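PDB 6TGS: protein NBR1 homolog from Arabidopsis thaliana, which probably acts as a receptor that targets ubiquitinated protein aggregates for autophagic degradation, is itself degraded in the vacuole, and homodimerises through its PB1 domain. Local coordinates for residues F75-N79 / Q80-F84. The protein carries 3 engineered substitutions. Sequence-based numbering, arbitrary orientation.
Sequences FDVTN and QRLKF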
loop_
_atom_site.group_PDB
_atom_site.type_symbol
_atom_site.label_atom_id
_atom_site.label_comp_id
_atom_site.label_asym_id
_atom_site.label_seq_id
_atom_site.Cartn_x
_atom_site.Cartn_y
_atom_site.Cartn_z
ATOM N N PHE A 75 -1.355 1.349 -9.307
ATOM C CA PHE A 75 -2.321 1.033 -10.352
ATOM C C PHE A 75 -2.325 -0.459 -10.655
ATOM O O PHE A 75 -3.383 -1.060 -10.870
ATOM C CB PHE A 75 -1.997 1.840 -11.610
ATOM C CG PHE A 75 -2.990 1.677 -12.725
ATOM C CD1 PHE A 75 -4.226 2.299 -12.672
ATOM C CD2 PHE A 75 -2.674 0.936 -13.848
ATOM C CE1 PHE A 75 -5.135 2.160 -13.711
ATOM C CE2 PHE A 75 -3.580 0.806 -14.893
ATOM C CZ PHE A 75 -4.812 1.408 -14.816
ATOM N N ASP A 76 -1.146 -1.076 -10.649
ATOM C CA ASP A 76 -1.041 -2.490 -10.959
ATOM C C ASP A 76 -1.489 -3.399 -9.822
ATOM O O ASP A 76 -1.701 -4.593 -10.053
ATOM C CB ASP A 76 0.387 -2.822 -11.363
ATOM C CG ASP A 76 0.436 -3.900 -12.420
ATOM O OD1 ASP A 76 -0.219 -3.725 -13.470
ATOM O OD2 ASP A 76 1.119 -4.920 -12.202
ATOM N N VAL A 77 -1.700 -2.904 -8.618
ATOM C CA VAL A 77 -2.330 -3.739 -7.563
ATOM C C VAL A 77 -3.767 -4.045 -7.997
ATOM O O VAL A 77 -4.197 -5.174 -7.873
ATOM C CB VAL A 77 -2.281 -3.033 -6.200
ATOM C CG1 VAL A 77 -3.251 -3.645 -5.208
ATOM C CG2 VAL A 77 -0.873 -3.026 -5.632
ATOM N N THR A 78 -4.451 -3.040 -8.499
ATOM C CA THR A 78 -5.857 -3.179 -8.956
ATOM C C THR A 78 -5.903 -3.960 -10.269
ATOM O O THR A 78 -6.767 -4.824 -10.407
ATOM C CB THR A 78 -6.414 -1.765 -9.162
ATOM O OG1 THR A 78 -6.131 -1.311 -10.481
ATOM C CG2 THR A 78 -5.855 -0.756 -8.189
ATOM N N ASN A 79 -5.011 -3.636 -11.198
ATOM C CA ASN A 79 -5.012 -4.296 -12.523
ATOM C C ASN A 79 -4.938 -5.787 -12.305
ATOM O O ASN A 79 -5.575 -6.534 -13.024
ATOM C CB ASN A 79 -3.811 -3.908 -13.371
ATOM C CG ASN A 79 -3.856 -2.501 -13.899
ATOM O OD1 ASN A 79 -4.808 -1.773 -13.649
ATOM N ND2 ASN A 79 -2.820 -2.129 -14.628
ATOM N N GLN A 80 -4.212 -6.159 -11.288
ATOM C CA GLN A 80 -4.008 -7.599 -10.947
ATOM C C GLN A 80 -5.159 -8.196 -10.103
ATOM O O GLN A 80 -5.039 -9.343 -9.663
ATOM C CB GLN A 80 -2.670 -7.826 -10.239
ATOM C CG GLN A 80 -1.451 -7.703 -11.138
ATOM C CD GLN A 80 -0.156 -7.783 -10.368
ATOM O OE1 GLN A 80 0.053 -7.081 -9.387
ATOM N NE2 GLN A 80 0.735 -8.650 -10.814
ATOM N N ARG A 81 -6.184 -7.408 -9.825
ATOM C CA ARG A 81 -7.352 -7.882 -9.055
ATOM C C ARG A 81 -6.970 -8.418 -7.678
ATOM O O ARG A 81 -7.595 -9.363 -7.235
ATOM C CB ARG A 81 -8.180 -8.855 -9.881
ATOM C CG ARG A 81 -8.800 -8.253 -11.132
ATOM C CD ARG A 81 -9.645 -9.312 -11.809
ATOM N NE ARG A 81 -9.976 -8.970 -13.181
ATOM C CZ ARG A 81 -11.101 -8.373 -13.558
ATOM N NH1 ARG A 81 -12.015 -8.046 -12.661
ATOM N NH2 ARG A 81 -11.303 -8.104 -14.834
ATOM N N LEU A 82 -5.960 -7.838 -7.033
ATOM C CA LEU A 82 -5.715 -8.179 -5.611
ATOM C C LEU A 82 -6.867 -7.623 -4.769
ATOM O O LEU A 82 -7.326 -6.509 -5.068
ATOM C CB LEU A 82 -4.362 -7.612 -5.165
ATOM C CG LEU A 82 -3.174 -7.960 -6.060
ATOM C CD1 LEU A 82 -1.863 -7.579 -5.393
ATOM C CD2 LEU A 82 -3.181 -9.437 -6.419
ATOM N N LYS A 83 -7.254 -8.351 -3.738
ATOM C CA LYS A 83 -8.318 -7.875 -2.811
ATOM C C LYS A 83 -7.728 -7.607 -1.437
ATOM O O LYS A 83 -8.364 -6.914 -0.641
ATOM C CB LYS A 83 -9.315 -9.008 -2.598
ATOM C CG LYS A 83 -10.506 -8.638 -1.721
ATOM C CD LYS A 83 -11.367 -9.810 -1.312
ATOM C CE LYS A 83 -12.580 -9.406 -0.504
ATOM N NZ LYS A 83 -13.565 -8.663 -1.327
ATOM N N PHE A 84 -6.635 -7.941 -1.103
ATOM C CA PHE A 84 -5.740 -7.909 0.077
ATOM C C PHE A 84 -4.339 -7.537 -0.389
ATOM O O PHE A 84 -3.877 -8.080 -1.381
ATOM C CB PHE A 84 -5.812 -9.220 0.856
ATOM C CG PHE A 84 -4.881 -9.301 2.034
ATOM C CD1 PHE A 84 -4.887 -8.317 3.005
ATOM C CD2 PHE A 84 -4.010 -10.366 2.178
ATOM C CE1 PHE A 84 -4.033 -8.388 4.090
ATOM C CE2 PHE A 84 -3.154 -10.435 3.265
ATOM C CZ PHE A 84 -3.178 -9.452 4.225
#
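Asp76, in the last turn of helix 71-79, meets Gln80, the first residue beyond the helix. Its carbonyl O takes the backbone N of Gln80 at 3.2 Å, while its carboxylate lies across the end of the Gln80 side chain, OD2 being 3.6 Å from Gln80 CD. The two flat groups are turned 29° against each other. Asp76 OD1 accepts a bent hydrogen bond from Asn79 ND2 at 3.3 Å, on its anti side. Without the carboxylate, as with an alanine here, the Asn79 amide would lose this acceptor and is likely to be freer to turn. Val77 carries the apolar part of the contact: CG1, anti to the backbone N (chi1 163°), reaches Leu82 CB at 4.1 Å, the two side chains crossing at about a right angle. Its carbonyl O also receives a weak bond from Leu82 N at 3.3 Å. Thr78 O draws in Arg81 N at 2.7 Å, and Thr78 OG1 turns back to Phe75 O, which Asn79 N shares. Arg81 has a positive phi (58°), and with the two bonds into the last turn, Arg81 N to Thr78 O and the weak Leu82 N to Val77 O, this makes a Schellman motif that ends the helix and redirects the chain. Val77, Gln80 and Leu82 all touch Tyr58 of strand 55-59, and Val77 also touches Leu8. Lys83 pairs through its backbone with Val9 as the chain enters strand 84-90, the central strand of the PB1 sheet, between strands 8-14 and 55-59.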